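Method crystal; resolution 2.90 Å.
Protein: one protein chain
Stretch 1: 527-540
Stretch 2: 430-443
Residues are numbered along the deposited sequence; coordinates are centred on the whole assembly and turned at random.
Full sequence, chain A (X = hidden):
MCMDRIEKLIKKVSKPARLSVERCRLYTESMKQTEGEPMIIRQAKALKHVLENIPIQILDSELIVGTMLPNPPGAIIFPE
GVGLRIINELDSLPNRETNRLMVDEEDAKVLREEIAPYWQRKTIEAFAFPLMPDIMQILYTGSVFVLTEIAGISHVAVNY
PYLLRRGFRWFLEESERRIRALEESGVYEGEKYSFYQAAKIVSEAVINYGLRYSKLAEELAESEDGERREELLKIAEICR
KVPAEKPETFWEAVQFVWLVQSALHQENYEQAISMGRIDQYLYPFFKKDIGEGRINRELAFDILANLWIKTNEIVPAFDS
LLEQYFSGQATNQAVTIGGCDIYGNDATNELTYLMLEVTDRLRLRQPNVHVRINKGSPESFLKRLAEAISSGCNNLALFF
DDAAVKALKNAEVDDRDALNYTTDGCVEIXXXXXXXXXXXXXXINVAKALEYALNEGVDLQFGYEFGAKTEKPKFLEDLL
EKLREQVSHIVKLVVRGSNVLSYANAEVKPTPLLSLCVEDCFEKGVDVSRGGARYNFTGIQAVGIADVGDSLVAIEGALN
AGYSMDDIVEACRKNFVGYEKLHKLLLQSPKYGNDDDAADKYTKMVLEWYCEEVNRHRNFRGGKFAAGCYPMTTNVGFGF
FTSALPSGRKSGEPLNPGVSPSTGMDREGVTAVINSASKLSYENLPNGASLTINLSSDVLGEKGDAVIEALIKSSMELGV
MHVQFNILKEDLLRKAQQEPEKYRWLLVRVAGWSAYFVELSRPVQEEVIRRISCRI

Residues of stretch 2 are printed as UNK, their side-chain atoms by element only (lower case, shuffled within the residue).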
# COMPACT_ATOMS: atom_id res chain seq x y z
N ASP A 527 -1.88 8.71 16.43
CA ASP A 527 -1.69 10.03 17.01
C ASP A 527 -1.39 11.11 15.96
O ASP A 527 -0.77 10.84 14.94
CB ASP A 527 -0.55 10.00 18.03
CG ASP A 527 -0.48 11.27 18.88
OD1 ASP A 527 -1.34 11.42 19.78
OD2 ASP A 527 0.39 12.12 18.65
N VAL A 528 -1.85 12.33 16.23
CA VAL A 528 -1.55 13.51 15.45
C VAL A 528 -0.07 13.80 15.13
O VAL A 528 0.26 14.26 14.03
CB VAL A 528 -2.24 14.74 16.07
CG1 VAL A 528 -1.41 15.37 17.16
CG2 VAL A 528 -2.64 15.73 14.99
N SER A 529 0.84 13.48 16.04
CA SER A 529 2.23 13.78 15.83
C SER A 529 2.88 12.72 14.96
O SER A 529 4.04 12.84 14.56
CB SER A 529 2.93 13.85 17.17
OG SER A 529 2.96 12.58 17.75
N ARG A 530 2.12 11.68 14.66
CA ARG A 530 2.61 10.59 13.84
C ARG A 530 1.96 10.71 12.45
O ARG A 530 2.32 10.02 11.50
CB ARG A 530 2.28 9.27 14.56
CG ARG A 530 2.61 7.99 13.82
CD ARG A 530 4.08 7.64 13.92
NE ARG A 530 4.46 7.31 15.28
CZ ARG A 530 5.70 6.97 15.63
NH1 ARG A 530 6.67 6.91 14.71
NH2 ARG A 530 5.96 6.68 16.90
N GLY A 531 1.00 11.62 12.31
CA GLY A 531 0.48 11.91 11.00
C GLY A 531 -0.94 11.51 10.72
O GLY A 531 -1.35 11.52 9.57
N GLY A 532 -1.73 11.20 11.74
CA GLY A 532 -3.12 10.78 11.54
C GLY A 532 -4.09 11.80 10.96
O GLY A 532 -5.20 11.43 10.61
N ALA A 533 -3.70 13.07 10.85
CA ALA A 533 -4.59 14.11 10.31
C ALA A 533 -4.77 13.89 8.81
O ALA A 533 -3.88 13.31 8.21
CB ALA A 533 -4.02 15.45 10.56
N ARG A 534 -5.89 14.32 8.22
CA ARG A 534 -6.11 14.08 6.77
C ARG A 534 -5.06 14.83 5.95
O ARG A 534 -4.35 14.22 5.14
CB ARG A 534 -7.53 14.42 6.31
CG ARG A 534 -7.96 13.72 5.00
CD ARG A 534 -8.85 14.63 4.12
NE ARG A 534 -9.42 14.00 2.90
CZ ARG A 534 -8.87 13.98 1.67
NH1 ARG A 534 -9.54 13.40 0.65
NH2 ARG A 534 -7.66 14.51 1.41
N TYR A 535 -4.91 16.13 6.19
CA TYR A 535 -3.84 16.90 5.57
C TYR A 535 -2.70 17.06 6.57
O TYR A 535 -2.96 17.33 7.73
CB TYR A 535 -4.35 18.27 5.13
CG TYR A 535 -5.51 18.25 4.15
CD1 TYR A 535 -6.83 18.42 4.58
CD2 TYR A 535 -5.29 18.09 2.77
CE1 TYR A 535 -7.88 18.44 3.69
CE2 TYR A 535 -6.35 18.09 1.87
CZ TYR A 535 -7.64 18.27 2.34
OH TYR A 535 -8.70 18.28 1.45
N ASN A 536 -1.46 16.87 6.14
CA ASN A 536 -0.30 17.10 7.03
C ASN A 536 0.67 18.04 6.39
O ASN A 536 1.13 17.80 5.29
CB ASN A 536 0.44 15.81 7.36
CG ASN A 536 -0.29 14.96 8.36
OD1 ASN A 536 0.01 14.97 9.56
ND2 ASN A 536 -1.29 14.24 7.89
N PHE A 537 0.99 19.13 7.07
CA PHE A 537 1.85 20.15 6.48
C PHE A 537 2.85 20.59 7.51
O PHE A 537 2.70 20.26 8.69
CB PHE A 537 1.03 21.34 5.97
CG PHE A 537 0.26 21.06 4.70
CD1 PHE A 537 -1.11 21.26 4.64
CD2 PHE A 537 0.91 20.61 3.55
CE1 PHE A 537 -1.82 21.00 3.46
CE2 PHE A 537 0.19 20.35 2.36
CZ PHE A 537 -1.17 20.55 2.33
N THR A 538 3.89 21.30 7.07
CA THR A 538 4.86 21.91 7.97
C THR A 538 5.13 23.33 7.51
O THR A 538 5.81 23.55 6.50
CB THR A 538 6.18 21.11 8.05
OG1 THR A 538 5.92 19.78 8.49
CG2 THR A 538 7.12 21.72 9.04
N GLY A 539 4.59 24.31 8.24
CA GLY A 539 4.70 25.72 7.84
C GLY A 539 6.04 26.35 8.16
O GLY A 539 6.40 26.48 9.32
N ILE A 540 6.80 26.73 7.14
CA ILE A 540 8.04 27.46 7.42
C ILE A 540 8.04 28.85 6.77
O ILE A 540 7.47 29.03 5.71
CB ILE A 540 9.32 26.67 7.08
CG1 ILE A 540 9.36 26.30 5.60
CG2 ILE A 540 9.43 25.42 7.94
CD1 ILE A 540 10.53 25.43 5.25
N UNK A 430 -5.34 27.08 6.98
CA UNK A 430 -5.39 25.62 7.05
C UNK A 430 -6.81 25.16 6.83
O UNK A 430 -7.73 25.85 7.21
c UNK A 430 -4.87 25.12 8.42
N UNK A 431 -6.99 24.00 6.19
CA UNK A 431 -8.29 23.30 6.20
C UNK A 431 -8.77 23.10 7.63
O UNK A 431 -7.99 22.70 8.48
c UNK A 431 -5.99 23.29 5.36
c UNK A 431 -7.98 21.95 5.54
c UNK A 431 -6.48 21.90 5.41
N UNK A 432 -10.04 23.41 7.90
CA UNK A 432 -10.55 23.37 9.25
C UNK A 432 -10.87 21.97 9.72
O UNK A 432 -11.76 21.30 9.21
c UNK A 432 -13.47 24.52 13.34
c UNK A 432 -13.72 24.35 10.96
c UNK A 432 -12.10 24.54 13.17
c UNK A 432 -14.29 24.42 12.23
c UNK A 432 -11.54 24.47 11.90
c UNK A 432 -12.35 24.35 10.78
c UNK A 432 -11.77 24.28 9.39
N UNK A 433 -10.11 21.55 10.72
CA UNK A 433 -10.52 20.44 11.54
C UNK A 433 -9.94 19.09 11.17
O UNK A 433 -10.05 18.13 11.93
N UNK A 434 -9.29 19.04 10.02
CA UNK A 434 -8.76 17.79 9.53
C UNK A 434 -7.35 17.95 9.02
O UNK A 434 -6.93 17.30 8.06
c UNK A 434 -9.95 17.96 7.21
n UNK A 434 -9.68 19.26 7.22
c UNK A 434 -9.71 17.13 8.50
o UNK A 434 -10.41 17.40 6.22
N UNK A 435 -6.61 18.83 9.68
CA UNK A 435 -5.23 19.07 9.29
C UNK A 435 -4.29 19.32 10.47
O UNK A 435 -4.70 19.77 11.52
c UNK A 435 -5.14 20.20 8.28
o UNK A 435 -5.72 21.40 8.75
N UNK A 436 -3.03 19.00 10.28
CA UNK A 436 -2.04 19.31 11.26
C UNK A 436 -0.97 20.00 10.44
O UNK A 436 -0.26 19.34 9.68
c UNK A 436 0.15 18.40 15.79
c UNK A 436 -1.01 19.06 15.47
c UNK A 436 -1.54 18.95 14.20
c UNK A 436 -1.50 18.04 11.85
c UNK A 436 -0.90 18.20 13.23
c UNK A 436 0.80 17.63 14.84
c UNK A 436 0.28 17.53 13.58
N UNK A 437 -0.86 21.31 10.58
CA UNK A 437 -0.01 22.08 9.67
C UNK A 437 1.30 22.58 10.26
O UNK A 437 2.09 23.14 9.50
o UNK A 437 -1.08 24.17 10.18
c UNK A 437 -0.74 23.28 9.10
c UNK A 437 -1.99 22.83 8.36
N UNK A 438 1.52 22.34 11.56
CA UNK A 438 2.69 22.84 12.34
C UNK A 438 3.05 24.23 11.86
O UNK A 438 4.10 24.44 11.24
o UNK A 438 4.82 22.20 13.29
c UNK A 438 3.90 21.91 12.25
N UNK A 439 2.14 25.16 12.10
CA UNK A 439 2.08 26.30 11.24
C UNK A 439 3.19 27.31 11.50
O UNK A 439 3.44 28.17 10.68
c UNK A 439 0.72 26.94 11.34
o UNK A 439 0.63 27.69 12.53
N UNK A 440 3.88 27.20 12.63
CA UNK A 440 5.08 28.01 12.83
C UNK A 440 6.24 27.11 13.17
O UNK A 440 6.80 27.22 14.25
o UNK A 440 6.46 30.38 12.74
o UNK A 440 5.99 31.00 14.77
c UNK A 440 5.85 30.22 13.82
c UNK A 440 4.90 29.03 13.95
N UNK A 441 6.59 26.22 12.26
CA UNK A 441 7.57 25.20 12.59
C UNK A 441 8.97 25.74 12.50
O UNK A 441 9.86 25.32 13.25
c UNK A 441 7.40 24.01 11.72
N UNK A 442 9.17 26.67 11.56
CA UNK A 442 10.41 27.44 11.49
C UNK A 442 10.19 28.83 10.94
O UNK A 442 9.17 29.12 10.30
c UNK A 442 11.46 26.73 10.66
N UNK A 443 11.17 29.67 11.21
CA UNK A 443 11.28 31.02 10.64
C UNK A 443 12.68 31.15 10.04
O UNK A 443 13.67 30.81 10.69
c UNK A 443 8.86 33.33 12.05
c UNK A 443 11.05 32.08 11.73
c UNK A 443 9.64 32.06 12.36
c UNK A 443 9.69 31.77 13.86

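Position 430 carries one side-chain carbon, buried, pointing sideways and touching nothing on stretch 1: alanine, A430, small and apolar. At 431 three carbons close a ring onto the backbone nitrogen and pack against the Y535 ring: proline, P431. Its CG lies 3.6 Å from CD1 of Y535, a compact apolar surface for the aromatic ring. Position 432 has one carbon and then a six-carbon ring, out of reach of stretch 1: phenylalanine, F432, an apolar side chain in a buried place. Position 433 has no side chain: glycine, G433, whose backbone angles (98/-10) would jam a CB against the carbonyl oxygen of F432.

At 434 two carbons lead to one oxygen and one nitrogen, an amide on a short stem whose end comes near the Y535 ring: asparagine, N434. Its backbone O accepts a hydrogen bond from Y535 N (3.0 Å). Position 435 has one carbon and one oxygen, its CB 3.8 Å from Y535 CB on the same face of the sheet: serine, S435. Its OG donates to P431 O (2.6 Å), so the hydroxyl is satisfied within its own stretch.

Position 436 shows one carbon and a six-carbon ring, with a methyl of V528 over one face: phenylalanine, F436. V528 CG2 sits 3.5 Å from the ring centroid, 12° off the normal, a CH-pi contact that a flat aromatic ring suits well. A533 CB meets F436 CB at 3.8 Å.

At 437 one carbon bears an oxygen and a methyl, which lies at the edge of the F537 ring: threonine, T437. Positions 438 and 439 each have one carbon and one oxygen, the first pointing toward stretch 1, the second away: serines S438 and S439, whose small hydroxyls find hydrogen bonds outside this contact. At 440 two carbons end in two oxygens; the CA-to-CB bond points away, though the carboxylate swings back nearer without contact: aspartate, D440, with OD2 hydrogen-bonded elsewhere in the structure.

Positions 441 and 442 have one carbon each, CB lying 3.5 Å from T538 CG2 and 3.6 Å from I540 CG2 respectively: alanines A441 and A442, single methyls that fit these close approaches. Position 443 has four carbons forked at the second, pointing away: leucine, L443, apolar and buried.

The contact is two short parallel ladders joined by loops that shift the register by two. In the first, F436 N donates to Y535 O (3.0 Å) and F537 N to F436 O (2.9 Å). Between ladders, G539 N donates to S438 O (3.0 Å) and G539 O accepts from A441 N (3.0 Å). A CB on G539 would fall 2.7 Å from S439 O, so glycine permits this close approach before I540 pairs with A442.

Stretch 2 430-443: APFGNSFTSSDAAL
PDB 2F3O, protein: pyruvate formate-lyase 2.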